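ParM protein (PDB 3JS6) is an actin-like protein that forms filaments and probably uses their dynamics to segregate plasmid DNA in Staphylococcus aureus. Local coordinates at residues T118-S122 / N123-T127; A131-E134 / K135-K139; Q162-G165 / T166-D169; M204-E208 / E209-V213. One frame throughout, in Å; residues are numbered along the deposited sequence.

Interaction 1 (T118-S122 / N123-T127); sequences TGMPS and NEIGT
Pro121 and Glu124 close a type I β-turn as the chain leaves strand 111-120. Glu124 N lies 3.0 Å from Pro121 O, with an N-H...O angle of 164°. The donor stands well above the carbonyl plane, as far as 53° out of it, and a weak bond from Ile125 N at 3.3 Å also reaches Pro121 O. The Glu124 side chain folds back over the proline: its CG touches Pro121 CB at 3.4 Å, and its chain is extended beyond CG, which lays CD and both carboxylate oxygens along the CG and CD side of the ring. The carboxylate is also held from elsewhere, as OE1 is hydrogen-bonded to Tyr87 OH.

The carbonyl of Glu124 accepts from three donors. Gly126 N reaches Glu124 O at 2.7 Å round an inverse γ-turn centred on Ile125, while Thr127 N and Thr127 OG1 each approach it to 3.1 Å, the hydroxyl only slightly tilted from the carbonyl plane. Thr127 OG1 has a second task as N-cap of helix 128-137, meeting Lys129 N.

A second carbon contact sets Ile125 CD1 3.5 Å from the CG of selenomethionine Met120. Met120 CG sits between the backbone N and the carbonyl carbon (chi1 48°), and from there its chain meets both Ile125 and Phe133 of helix 128-137. The strand-to-helix connection in this actin-like domain thus rests mostly on main-chain polarity: Glu124 O gathers three donors and Pro121 O one sound and one weak, all from within the turn, and Thr127 links that turn to the start of the helix.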
ATOM      1  N   THR A 118      -0.629   9.920  -3.230  1.00 14.82           N
ATOM      2  CA  THR A 118      -0.089   8.881  -2.386  1.00 19.20           C
ATOM      3  C   THR A 118      -0.515   9.128  -0.939  1.00 24.31           C
ATOM      4  O   THR A 118      -1.287  10.052  -0.651  1.00 27.90           O
ATOM      5  CB  THR A 118       1.432   8.828  -2.484  1.00 20.14           C
ATOM      6  OG1 THR A 118       1.902   7.658  -1.796  1.00 23.63           O
ATOM      7  CG2 THR A 118       2.064  10.109  -1.873  1.00 22.15           C
ATOM      8  N   GLY A 119      -0.022   8.291  -0.042  1.00 21.18           N
ATOM      9  CA  GLY A 119      -0.348   8.435   1.361  1.00 19.21           C
ATOM     10  C   GLY A 119       0.865   8.205   2.249  1.00 27.07           C
ATOM     11  O   GLY A 119       1.937   7.803   1.776  1.00 28.00           O
HETATM   12  N   MSE A 120       0.706   8.472   3.541  1.00 24.22           N
HETATM   13  CA  MSE A 120       1.779   8.256   4.504  1.00 26.32           C
HETATM   14  C   MSE A 120       1.148   7.995   5.859  1.00 31.62           C
HETATM   15  O   MSE A 120      -0.054   8.250   6.042  1.00 27.98           O
HETATM   16  CB  MSE A 120       2.740   9.461   4.552  1.00 29.22           C
HETATM   17  CG  MSE A 120       2.111  10.824   4.670  1.00 35.56           C
HETATM   18 SE   MSE A 120       3.454  12.263   4.706  1.00 41.15          SE
HETATM   19  CE  MSE A 120       3.696  12.646   2.859  1.00 60.19           C
ATOM     20  N   PRO A 121       1.923   7.437   6.816  1.00 36.20           N
ATOM     21  CA  PRO A 121       1.392   7.147   8.157  1.00 34.34           C
ATOM     22  C   PRO A 121       0.673   8.364   8.719  1.00 27.66           C
ATOM     23  O   PRO A 121       1.137   9.485   8.566  1.00 31.89           O
ATOM     24  CB  PRO A 121       2.644   6.797   8.957  1.00 34.16           C
ATOM     25  CG  PRO A 121       3.508   6.127   7.912  1.00 38.76           C
ATOM     26  CD  PRO A 121       3.346   7.052   6.723  1.00 31.86           C
ATOM     27  N   SER A 122      -0.460   8.131   9.369  1.00 39.13           N
ATOM     28  CA  SER A 122      -1.244   9.220   9.935  1.00 39.55           C
ATOM     29  C   SER A 122      -0.421  10.086  10.873  1.00 36.91           C
ATOM     30  O   SER A 122      -0.601  11.300  10.924  1.00 42.65           O
ATOM     31  CB  SER A 122      -2.459   8.661  10.690  1.00 48.02           C
ATOM     32  OG  SER A 122      -3.272   7.859   9.846  1.00 60.64           O
ATOM     33  N   ASN A 123       0.498   9.473  11.608  1.00 37.34           N
ATOM     34  CA  ASN A 123       1.300  10.235  12.556  1.00 46.46           C
ATOM     35  C   ASN A 123       2.362  11.157  11.959  1.00 46.52           C
ATOM     36  O   ASN A 123       2.948  11.947  12.678  1.00 48.24           O
ATOM     37  CB  ASN A 123       1.944   9.293  13.591  1.00 49.28           C
ATOM     38  CG  ASN A 123       2.984   8.369  12.987  1.00 49.72           C
ATOM     39  OD1 ASN A 123       3.576   7.554  13.690  1.00 61.16           O
ATOM     40  ND2 ASN A 123       3.215   8.494  11.691  1.00 55.88           N
ATOM     41  N   GLU A 124       2.628  11.072  10.660  1.00 47.18           N
ATOM     42  CA  GLU A 124       3.628  11.967  10.074  1.00 43.70           C
ATOM     43  C   GLU A 124       3.001  12.951   9.101  1.00 37.85           C
ATOM     44  O   GLU A 124       3.660  13.870   8.609  1.00 34.73           O
ATOM     45  CB  GLU A 124       4.734  11.171   9.371  1.00 46.39           C
ATOM     46  CG  GLU A 124       4.432   9.707   9.152  1.00 53.11           C
ATOM     47  CD  GLU A 124       5.609   8.953   8.540  1.00 58.78           C
ATOM     48  OE1 GLU A 124       6.037   9.319   7.424  1.00 55.47           O
ATOM     49  OE2 GLU A 124       6.105   7.998   9.175  1.00 53.53           O
ATOM     50  N   ILE A 125       1.707  12.764   8.874  1.00 41.95           N
ATOM     51  CA  ILE A 125       0.916  13.559   7.939  1.00 53.25           C
ATOM     52  C   ILE A 125       0.674  15.021   8.320  1.00 56.47           C
ATOM     53  O   ILE A 125      -0.463  15.445   8.498  1.00 66.15           O
ATOM     54  CB  ILE A 125      -0.453  12.858   7.688  1.00 52.19           C
ATOM     55  CG1 ILE A 125      -1.156  13.476   6.483  1.00 56.72           C
ATOM     56  CG2 ILE A 125      -1.329  12.959   8.925  1.00 62.35           C
ATOM     57  CD1 ILE A 125      -0.433  13.244   5.188  1.00 46.10           C
ATOM     58  N   GLY A 126       1.749  15.796   8.410  1.00 55.93           N
ATOM     59  CA  GLY A 126       1.636  17.201   8.750  1.00 52.53           C
ATOM     60  C   GLY A 126       2.963  17.705   9.274  1.00 53.25           C
ATOM     61  O   GLY A 126       3.182  18.905   9.415  1.00 56.31           O
ATOM     62  N   THR A 127       3.858  16.767   9.562  1.00 50.26           N
ATOM     63  CA  THR A 127       5.169  17.084  10.087  1.00 45.96           C
ATOM     64  C   THR A 127       6.127  17.473   8.974  1.00 50.49           C
ATOM     65  O   THR A 127       5.716  17.728   7.838  1.00 51.30           O
ATOM     66  CB  THR A 127       5.772  15.877  10.816  1.00 48.14           C
ATOM     67  OG1 THR A 127       6.248  14.933   9.851  1.00 44.33           O
ATOM     68  CG2 THR A 127       4.722  15.206  11.694  1.00 37.19           C
TER

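Interaction 2 (A131-E134 / K135-K139); sequences AKFE and KLLNK
Leu137 covers one face of the Phe133 ring, four residues back on helix 128-137. Its CD1 stands 3.9 Å from the centroid of the Phe133 ring and 14° off the ring normal, a CH-pi contact over the face. The aromatic CG is anti to the backbone N (chi1 -171°), which directs the ring toward the C-terminal end of the helix, where Leu137 CD1 lies over it. Leu136 adds a looser apolar touch, its CD1 lying 4.3 Å from Phe133 CD2 and approaching the ring obliquely.

The main-chain bonds are those of an α-helix. Lys135 N meets Ala131 O at 3.0 Å, Leu136 N meets Lys132 O at 3.1 Å, and Leu137 N meets Phe133 O at 3.0 Å. Asn138 N ends the series with a bond of 2.8 Å to Glu134 O.

This helix belongs to the actin-like N-terminal domain and lies against its mixed β-sheet. Phe133 and Leu137 rest on Thr118 of strand 111-120, Leu137 also on Val157 of strand 148-161, and helix 90-104 flanks Leu136 and Leu137.

Polar side chains meet at the helix end. Asn138 ND2 gives Glu134 OE1 a weak hydrogen bond of 3.4 Å, the amide and carboxylate planes turned 45° apart; the glutamate chain bends at chi2, which brings its OE1 round to that amide. Asn138 is itself the centre of an inverse γ-turn, closed by a weak bond from Lys139 N to Leu137 O. Near the other end, the amino group of Lys132 forms its salt bridge with Asp88.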
ATOM      1  N   ALA A 131       6.833  17.308   4.251  1.00 38.52           N
ATOM      2  CA  ALA A 131       7.560  18.247   3.394  1.00 36.59           C
ATOM      3  C   ALA A 131       8.650  17.538   2.593  1.00 32.66           C
ATOM      4  O   ALA A 131       8.808  17.782   1.402  1.00 29.58           O
ATOM      5  CB  ALA A 131       8.182  19.355   4.229  1.00 42.85           C
ATOM      6  N   LYS A 132       9.417  16.672   3.242  1.00 28.85           N
ATOM      7  CA  LYS A 132      10.468  15.954   2.536  1.00 27.82           C
ATOM      8  C   LYS A 132       9.924  14.913   1.554  1.00 25.38           C
ATOM      9  O   LYS A 132      10.539  14.663   0.532  1.00 31.00           O
ATOM     10  CB  LYS A 132      11.407  15.277   3.540  1.00 33.30           C
ATOM     11  CG  LYS A 132      12.282  16.283   4.293  1.00 33.94           C
ATOM     12  CD  LYS A 132      13.259  15.613   5.267  1.00 43.30           C
ATOM     13  CE  LYS A 132      12.533  14.840   6.351  1.00 43.21           C
ATOM     14  NZ  LYS A 132      13.494  14.280   7.347  1.00 50.87           N
ATOM     15  N   PHE A 133       8.782  14.303   1.861  1.00 26.57           N
ATOM     16  CA  PHE A 133       8.221  13.289   0.953  1.00 23.30           C
ATOM     17  C   PHE A 133       7.704  14.017  -0.286  1.00 26.21           C
ATOM     18  O   PHE A 133       7.958  13.600  -1.414  1.00 24.53           O
ATOM     19  CB  PHE A 133       7.082  12.553   1.644  1.00 24.60           C
ATOM     20  CG  PHE A 133       6.561  11.351   0.890  1.00 19.55           C
ATOM     21  CD1 PHE A 133       5.326  10.803   1.237  1.00 18.65           C
ATOM     22  CD2 PHE A 133       7.321  10.725  -0.086  1.00 26.56           C
ATOM     23  CE1 PHE A 133       4.850   9.645   0.627  1.00 21.51           C
ATOM     24  CE2 PHE A 133       6.864   9.567  -0.703  1.00 28.28           C
ATOM     25  CZ  PHE A 133       5.626   9.026  -0.346  1.00 27.18           C
ATOM     26  N   GLU A 134       6.979  15.113  -0.076  1.00 22.94           N
ATOM     27  CA  GLU A 134       6.457  15.865  -1.201  1.00 28.35           C
ATOM     28  C   GLU A 134       7.617  16.390  -2.041  1.00 29.68           C
ATOM     29  O   GLU A 134       7.491  16.533  -3.259  1.00 27.31           O
ATOM     30  CB  GLU A 134       5.530  17.000  -0.717  1.00 36.07           C
ATOM     31  CG  GLU A 134       6.071  18.416  -0.856  1.00 54.26           C
ATOM     32  CD  GLU A 134       6.166  18.907  -2.300  1.00 57.73           C
ATOM     33  OE1 GLU A 134       5.137  18.887  -3.024  1.00 54.57           O
ATOM     34  OE2 GLU A 134       7.276  19.325  -2.701  1.00 59.21           O
ATOM     35  N   LYS A 135       8.754  16.679  -1.412  1.00 28.18           N
ATOM     36  CA  LYS A 135       9.905  17.154  -2.182  1.00 30.33           C
ATOM     37  C   LYS A 135      10.513  16.022  -3.035  1.00 31.32           C
ATOM     38  O   LYS A 135      11.058  16.251  -4.114  1.00 25.27           O
ATOM     39  CB  LYS A 135      10.979  17.728  -1.254  1.00 37.62           C
ATOM     40  CG  LYS A 135      10.896  19.226  -1.069  1.00 41.86           C
ATOM     41  CD  LYS A 135      12.075  19.750  -0.247  1.00 50.91           C
ATOM     42  CE  LYS A 135      13.411  19.328  -0.872  1.00 56.67           C
ATOM     43  NZ  LYS A 135      14.608  19.775  -0.088  1.00 64.34           N
ATOM     44  N   LEU A 136      10.431  14.795  -2.548  1.00 25.95           N
ATOM     45  CA  LEU A 136      10.954  13.688  -3.321  1.00 28.55           C
ATOM     46  C   LEU A 136      10.055  13.494  -4.556  1.00 26.47           C
ATOM     47  O   LEU A 136      10.534  13.281  -5.659  1.00 20.86           O
ATOM     48  CB  LEU A 136      10.934  12.401  -2.487  1.00 25.37           C
ATOM     49  CG  LEU A 136      11.939  12.192  -1.350  1.00 39.66           C
ATOM     50  CD1 LEU A 136      11.586  10.903  -0.581  1.00 34.09           C
ATOM     51  CD2 LEU A 136      13.358  12.097  -1.924  1.00 32.11           C
ATOM     52  N   LEU A 137       8.749  13.596  -4.345  1.00 19.82           N
ATOM     53  CA  LEU A 137       7.753  13.368  -5.393  1.00 22.35           C
ATOM     54  C   LEU A 137       7.602  14.462  -6.435  1.00 21.81           C
ATOM     55  O   LEU A 137       7.523  14.197  -7.640  1.00 24.19           O
ATOM     56  CB  LEU A 137       6.394  13.137  -4.735  1.00 20.67           C
ATOM     57  CG  LEU A 137       6.349  11.941  -3.785  1.00 22.06           C
ATOM     58  CD1 LEU A 137       4.988  11.913  -3.051  1.00 20.65           C
ATOM     59  CD2 LEU A 137       6.583  10.651  -4.577  1.00 24.47           C
ATOM     60  N   ASN A 138       7.573  15.700  -5.966  1.00 26.30           N
ATOM     61  CA  ASN A 138       7.368  16.822  -6.859  1.00 27.61           C
ATOM     62  C   ASN A 138       8.585  17.342  -7.595  1.00 32.84           C
ATOM     63  O   ASN A 138       9.161  18.356  -7.200  1.00 26.76           O
ATOM     64  CB  ASN A 138       6.721  17.971  -6.101  1.00 27.00           C
ATOM     65  CG  ASN A 138       5.826  18.785  -6.980  1.00 33.55           C
ATOM     66  OD1 ASN A 138       6.103  18.946  -8.164  1.00 32.12           O
ATOM     67  ND2 ASN A 138       4.738  19.303  -6.417  1.00 38.84           N
ATOM     68  N   LYS A 139       8.955  16.652  -8.677  1.00 30.71           N
ATOM     69  CA  LYS A 139      10.080  17.049  -9.511  1.00 29.71           C
ATOM     70  C   LYS A 139      10.075  16.301 -10.831  1.00 30.92           C
ATOM     71  O   LYS A 139       9.462  15.243 -10.960  1.00 28.62           O
ATOM     72  CB  LYS A 139      11.419  16.809  -8.799  1.00 31.69           C
ATOM     73  CG  LYS A 139      11.778  15.362  -8.561  1.00 36.06           C
ATOM     74  CD  LYS A 139      13.085  15.259  -7.781  1.00 37.88           C
ATOM     75  CE  LYS A 139      13.334  13.829  -7.305  1.00 41.77           C
ATOM     76  NZ  LYS A 139      14.557  13.735  -6.481  1.00 48.56           N
TER

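Interaction 3 (Q162-G165 / T166-D169); sequences QPMG and TLLD
Thr166 sits one turn after Pro163, and its CB comes within 3.4 Å of Pro163 O. Next, Leu167 N bonds that same Pro163 O at 3.1 Å and almost straight, 168° at the hydrogen; the side chains of Thr166 and Leu167 both touch Val188 of strand 185-191, and that of Leu167 also Tyr186 and Tyr201.

At Leu168 two contacts meet. Leu168 N gives a 2.9 Å hydrogen bond to Met164 O, and Leu168 CG packs 3.9 Å from the SE of selenomethionine Met164, whose chain bends at chi2 (-47°) to lie along the helix. The same SE also passes 4.2 Å from Leu167 CB. Asp169 N then reaches Gly165 O at 3.0 Å. The Asp169 carboxylate leads off the helix to a salt bridge with Arg328 and a hydrogen bond with Ser325.

Helix 162-169 runs from strand 148-161 of the N-terminal half toward the C-terminal half, consistent with one of the interdomain helices of actin-like folds. A negative charge at the C-terminal end of a helix is generally unfavourable; Arg328, and Lys332 donating to Leu168 O and Asp169 O, probably offset it.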
ATOM      1  N   GLN A 162      -2.770   7.330   5.252  1.00 32.71           N
ATOM      2  CA  GLN A 162      -3.046   6.049   4.594  1.00 38.69           C
ATOM      3  C   GLN A 162      -4.440   5.454   4.732  1.00 36.98           C
ATOM      4  O   GLN A 162      -5.013   4.977   3.741  1.00 36.47           O
ATOM      5  CB  GLN A 162      -2.016   5.007   5.019  1.00 44.06           C
ATOM      6  CG  GLN A 162      -0.628   5.555   5.083  1.00 48.33           C
ATOM      7  CD  GLN A 162       0.414   4.469   5.129  1.00 57.31           C
ATOM      8  OE1 GLN A 162       0.284   3.487   5.875  1.00 50.43           O
ATOM      9  NE2 GLN A 162       1.464   4.635   4.333  1.00 44.30           N
ATOM     10  N   PRO A 163      -5.001   5.448   5.958  1.00 29.02           N
ATOM     11  CA  PRO A 163      -6.345   4.881   6.121  1.00 36.80           C
ATOM     12  C   PRO A 163      -7.371   5.628   5.279  1.00 33.43           C
ATOM     13  O   PRO A 163      -8.426   5.080   4.972  1.00 30.16           O
ATOM     14  CB  PRO A 163      -6.625   5.034   7.626  1.00 30.91           C
ATOM     15  CG  PRO A 163      -5.253   5.035   8.239  1.00 34.57           C
ATOM     16  CD  PRO A 163      -4.447   5.880   7.255  1.00 38.29           C
HETATM   17  N   MSE A 164      -7.068   6.877   4.916  1.00 24.86           N
HETATM   18  CA  MSE A 164      -8.011   7.671   4.116  1.00 29.71           C
HETATM   19  C   MSE A 164      -8.176   7.119   2.699  1.00 26.95           C
HETATM   20  O   MSE A 164      -9.247   7.236   2.098  1.00 25.75           O
HETATM   21  CB  MSE A 164      -7.569   9.133   4.023  1.00 27.67           C
HETATM   22  CG  MSE A 164      -8.571  10.135   4.585  1.00 51.29           C
HETATM   23 SE   MSE A 164     -10.444   9.908   4.025  1.00 50.46          SE
HETATM   24  CE  MSE A 164     -11.195  11.310   5.150  1.00 58.23           C
ATOM     25  N   GLY A 165      -7.109   6.537   2.160  1.00 23.29           N
ATOM     26  CA  GLY A 165      -7.193   5.983   0.826  1.00 23.58           C
ATOM     27  C   GLY A 165      -8.216   4.871   0.830  1.00 21.49           C
ATOM     28  O   GLY A 165      -9.038   4.753  -0.067  1.00 21.16           O
ATOM     29  N   THR A 166      -8.155   4.052   1.868  1.00 20.14           N
ATOM     30  CA  THR A 166      -9.070   2.936   2.033  1.00 24.93           C
ATOM     31  C   THR A 166     -10.510   3.438   2.165  1.00 21.22           C
ATOM     32  O   THR A 166     -11.396   2.960   1.481  1.00 24.24           O
ATOM     33  CB  THR A 166      -8.650   2.107   3.271  1.00 23.25           C
ATOM     34  OG1 THR A 166      -7.352   1.542   3.028  1.00 36.03           O
ATOM     35  CG2 THR A 166      -9.631   0.978   3.538  1.00 27.63           C
ATOM     36  N   LEU A 167     -10.747   4.399   3.052  1.00 25.77           N
ATOM     37  CA  LEU A 167     -12.097   4.945   3.205  1.00 25.62           C
ATOM     38  C   LEU A 167     -12.654   5.490   1.879  1.00 26.22           C
ATOM     39  O   LEU A 167     -13.828   5.284   1.543  1.00 20.52           O
ATOM     40  CB  LEU A 167     -12.088   6.064   4.253  1.00 22.57           C
ATOM     41  CG  LEU A 167     -12.114   5.557   5.687  1.00 29.19           C
ATOM     42  CD1 LEU A 167     -11.879   6.695   6.659  1.00 39.31           C
ATOM     43  CD2 LEU A 167     -13.441   4.893   5.949  1.00 37.39           C
ATOM     44  N   LEU A 168     -11.805   6.204   1.145  1.00 21.62           N
ATOM     45  CA  LEU A 168     -12.179   6.812  -0.129  1.00 24.70           C
ATOM     46  C   LEU A 168     -12.491   5.801  -1.230  1.00 25.00           C
ATOM     47  O   LEU A 168     -13.286   6.080  -2.133  1.00 24.38           O
ATOM     48  CB  LEU A 168     -11.071   7.759  -0.591  1.00 16.19           C
ATOM     49  CG  LEU A 168     -10.925   9.021   0.270  1.00 21.38           C
ATOM     50  CD1 LEU A 168      -9.718   9.840  -0.247  1.00 27.28           C
ATOM     51  CD2 LEU A 168     -12.204   9.847   0.226  1.00 24.03           C
ATOM     52  N   ASP A 169     -11.850   4.637  -1.164  1.00 19.60           N
ATOM     53  CA  ASP A 169     -12.077   3.565  -2.130  1.00 22.46           C
ATOM     54  C   ASP A 169     -13.560   3.208  -2.044  1.00 22.64           C
ATOM     55  O   ASP A 169     -14.212   3.003  -3.059  1.00 23.40           O
ATOM     56  CB  ASP A 169     -11.199   2.347  -1.737  1.00 23.65           C
ATOM     57  CG  ASP A 169     -11.437   1.089  -2.602  1.00 35.50           C
ATOM     58  OD1 ASP A 169     -11.657   1.181  -3.835  1.00 25.77           O
ATOM     59  OD2 ASP A 169     -11.352  -0.028  -2.030  1.00 26.32           O
TER

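Interaction 4 (M204-E208 / E209-V213); sequences MKRVE and EESFV
Val207 and Glu210 are the ends of a type I β-turn, the first of two overlapping turns that interrupt strand 205-214, the edge strand that pairs with 196-202 as a β-hairpin in the five-stranded sheet of the C-terminal half. Glu210 N donates to Val207 O at 3.0 Å. Ser211 OG donates to the same oxygen at 2.7 Å, and the two donors arrive from opposite faces of the carbonyl plane, the amide 57° and the hydroxyl 48° out of it. The second turn is closed by Ser211 N, 3.2 Å from Glu208 O.

The Glu210 side chain can be followed back over Val207. Its CB lies 4.0 Å from Val207 CG1; CG, placed beside the backbone N (chi1 -54°), moves in to 3.6 Å from that methyl, and CD stays close by. At the tip the oxygens divide: OE1 lies 3.5 Å from Val207 CG1, a contact of carbon with oxygen, whereas OE2 turns to a salt bridge with Lys185. The buried Ser211 is tied into the hairpin in its turn, for its OG is also hydrogen-bonded to Thr200 N, and Glu210 O is bonded to Thr200 OG1.

Arg206 stretches out fully from CG to NE, with NE in a salt bridge to Asp199 of the neighbouring strand. Ser211 lies over one face of the guanidinium, toward its rim, CB being 3.7 Å from Arg206 NH2, while Glu208 OE2 lies in plane at the edge and Glu208 OE1 forms a salt bridge of 3.5 Å with Arg206 NH2.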
HETATM    1  N   MSE A 204     -15.454  12.938   8.548  1.00 31.11           N
HETATM    2  CA  MSE A 204     -14.249  13.005   7.737  1.00 33.93           C
HETATM    3  C   MSE A 204     -12.956  13.326   8.427  1.00 32.51           C
HETATM    4  O   MSE A 204     -11.952  13.552   7.754  1.00 32.42           O
HETATM    5  CB  MSE A 204     -14.440  14.005   6.600  1.00 37.92           C
HETATM    6  CG  MSE A 204     -15.542  13.610   5.641  1.00 45.78           C
HETATM    7 SE   MSE A 204     -15.630  14.772   4.110  1.00 63.50          SE
HETATM    8  CE  MSE A 204     -16.369  16.360   5.046  1.00  9.84           C
ATOM      9  N   LYS A 205     -12.946  13.355   9.752  1.00 25.13           N
ATOM     10  CA  LYS A 205     -11.700  13.662  10.426  1.00 22.62           C
ATOM     11  C   LYS A 205     -11.316  12.523  11.355  1.00 26.15           C
ATOM     12  O   LYS A 205     -12.153  12.021  12.102  1.00 23.60           O
ATOM     13  CB  LYS A 205     -11.834  14.970  11.218  1.00 34.68           C
ATOM     14  CG  LYS A 205     -10.503  15.509  11.691  1.00 45.44           C
ATOM     15  CD  LYS A 205     -10.649  16.737  12.562  1.00 60.18           C
ATOM     16  CE  LYS A 205     -11.438  17.642  12.201  0.50 61.72           C
ATOM     17  N   ARG A 206     -10.048  12.131  11.323  1.00 20.25           N
ATOM     18  CA  ARG A 206      -9.601  11.031  12.164  1.00 28.39           C
ATOM     19  C   ARG A 206      -9.708  11.378  13.636  1.00 30.80           C
ATOM     20  O   ARG A 206      -9.357  12.485  14.050  1.00 28.62           O
ATOM     21  CB  ARG A 206      -8.161  10.667  11.817  1.00 26.51           C
ATOM     22  CG  ARG A 206      -7.550   9.558  12.663  1.00 24.80           C
ATOM     23  CD  ARG A 206      -6.247   9.135  11.996  1.00 42.75           C
ATOM     24  NE  ARG A 206      -5.606   8.018  12.670  1.00 36.07           N
ATOM     25  CZ  ARG A 206      -4.895   8.130  13.781  1.00 30.53           C
ATOM     26  NH1 ARG A 206      -4.733   9.321  14.342  1.00 39.01           N
ATOM     27  NH2 ARG A 206      -4.354   7.052  14.332  1.00 26.34           N
ATOM     28  N   VAL A 207     -10.206  10.427  14.420  1.00 27.71           N
ATOM     29  CA  VAL A 207     -10.354  10.587  15.868  1.00 28.15           C
ATOM     30  C   VAL A 207      -9.265   9.768  16.570  1.00 27.99           C
ATOM     31  O   VAL A 207      -9.404   8.546  16.758  1.00 23.20           O
ATOM     32  CB  VAL A 207     -11.720  10.073  16.359  1.00 26.68           C
ATOM     33  CG1 VAL A 207     -11.887  10.410  17.819  1.00 37.24           C
ATOM     34  CG2 VAL A 207     -12.858  10.699  15.541  1.00 27.51           C
ATOM     35  N   GLU A 208      -8.178  10.427  16.964  1.00 23.33           N
ATOM     36  CA  GLU A 208      -7.105   9.698  17.619  1.00 36.00           C
ATOM     37  C   GLU A 208      -7.540   9.025  18.903  1.00 33.63           C
ATOM     38  O   GLU A 208      -7.067   7.931  19.214  1.00 44.77           O
ATOM     39  CB  GLU A 208      -5.899  10.588  17.907  1.00 42.43           C
ATOM     40  CG  GLU A 208      -4.821   9.832  18.694  1.00 58.34           C
ATOM     41  CD  GLU A 208      -4.244   8.610  17.975  1.00 69.17           C
ATOM     42  OE1 GLU A 208      -5.003   7.662  17.694  1.00 70.90           O
ATOM     43  OE2 GLU A 208      -3.019   8.580  17.705  1.00 68.52           O
ATOM     44  N   GLU A 209      -8.441   9.653  19.644  1.00 34.43           N
ATOM     45  CA  GLU A 209      -8.911   9.064  20.897  1.00 42.44           C
ATOM     46  C   GLU A 209      -9.654   7.740  20.678  1.00 41.61           C
ATOM     47  O   GLU A 209      -9.832   6.964  21.616  1.00 44.34           O
ATOM     48  CB  GLU A 209      -9.846  10.028  21.631  1.00 40.80           C
ATOM     49  CG  GLU A 209      -9.333  11.451  21.722  1.00 64.03           C
ATOM     50  CD  GLU A 209     -10.366  12.400  22.309  1.00 73.34           C
ATOM     51  OE1 GLU A 209     -10.782  12.199  23.478  1.00 76.03           O
ATOM     52  OE2 GLU A 209     -10.763  13.350  21.598  1.00 76.53           O
ATOM     53  N   GLU A 210     -10.102   7.486  19.452  1.00 35.36           N
ATOM     54  CA  GLU A 210     -10.825   6.242  19.174  1.00 33.46           C
ATOM     55  C   GLU A 210     -10.111   5.341  18.173  1.00 34.42           C
ATOM     56  O   GLU A 210     -10.727   4.497  17.529  1.00 29.11           O
ATOM     57  CB  GLU A 210     -12.233   6.551  18.673  1.00 30.69           C
ATOM     58  CG  GLU A 210     -13.044   7.458  19.604  1.00 42.65           C
ATOM     59  CD  GLU A 210     -14.430   7.763  19.057  1.00 47.49           C
ATOM     60  OE1 GLU A 210     -14.538   8.147  17.872  1.00 45.96           O
ATOM     61  OE2 GLU A 210     -15.408   7.625  19.812  1.00 55.15           O
ATOM     62  N   SER A 211      -8.804   5.533  18.043  1.00 30.98           N
ATOM     63  CA  SER A 211      -7.985   4.730  17.137  1.00 29.18           C
ATOM     64  C   SER A 211      -6.984   3.986  18.009  1.00 30.95           C
ATOM     65  O   SER A 211      -6.630   4.460  19.092  1.00 31.06           O
ATOM     66  CB  SER A 211      -7.257   5.649  16.154  1.00 27.94           C
ATOM     67  OG  SER A 211      -8.216   6.442  15.465  1.00 26.00           O
ATOM     68  N   PHE A 212      -6.551   2.812  17.571  1.00 29.38           N
ATOM     69  CA  PHE A 212      -5.586   2.055  18.358  1.00 33.28           C
ATOM     70  C   PHE A 212      -4.902   0.983  17.538  1.00 34.93           C
ATOM     71  O   PHE A 212      -5.274   0.729  16.383  1.00 26.47           O
ATOM     72  CB  PHE A 212      -6.256   1.414  19.587  1.00 25.87           C
ATOM     73  CG  PHE A 212      -7.399   0.497  19.259  1.00 29.71           C
ATOM     74  CD1 PHE A 212      -8.668   1.017  18.987  1.00 33.50           C
ATOM     75  CD2 PHE A 212      -7.216  -0.883  19.221  1.00 23.30           C
ATOM     76  CE1 PHE A 212      -9.743   0.172  18.685  1.00 32.55           C
ATOM     77  CE2 PHE A 212      -8.277  -1.738  18.921  1.00 33.14           C
ATOM     78  CZ  PHE A 212      -9.552  -1.209  18.651  1.00 25.49           C
ATOM     79  N   VAL A 213      -3.898   0.358  18.148  1.00 28.29           N
ATOM     80  CA  VAL A 213      -3.151  -0.708  17.498  1.00 28.85           C
ATOM     81  C   VAL A 213      -2.967  -1.915  18.421  1.00 33.52           C
ATOM     82  O   VAL A 213      -2.670  -1.756  19.595  1.00 31.42           O
ATOM     83  CB  VAL A 213      -1.763  -0.235  17.072  1.00 28.59           C
ATOM     84  CG1 VAL A 213      -1.023  -1.373  16.370  1.00 34.45           C
ATOM     85  CG2 VAL A 213      -1.886   0.976  16.148  1.00 32.79           C
TER

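Overall arrangement
Interaction 1 is the hub of the set. Toward interaction 2, Thr118 CG2 packs 3.6 Å from Leu137 CD1; toward interaction 3, Met120 O lies 3.0 Å from Gln162 N in a probable hydrogen bond. Ser122 OG reaches within 3.7 Å of Arg206 NE in interaction 4, bringing the N-terminal half against the C-terminal hairpin. Interaction 3 also meets that hairpin, Met164 CE lying 3.5 Å from Met204 O. Interactions 2 and 4 are the farthest apart, their centres about 26 Å and their nearest atoms about 16 Å apart. The structure is of the apo protein; actin-like folds bind nucleotide between their two halves, and the helix of interaction 3 is consistent with one of the connections between them.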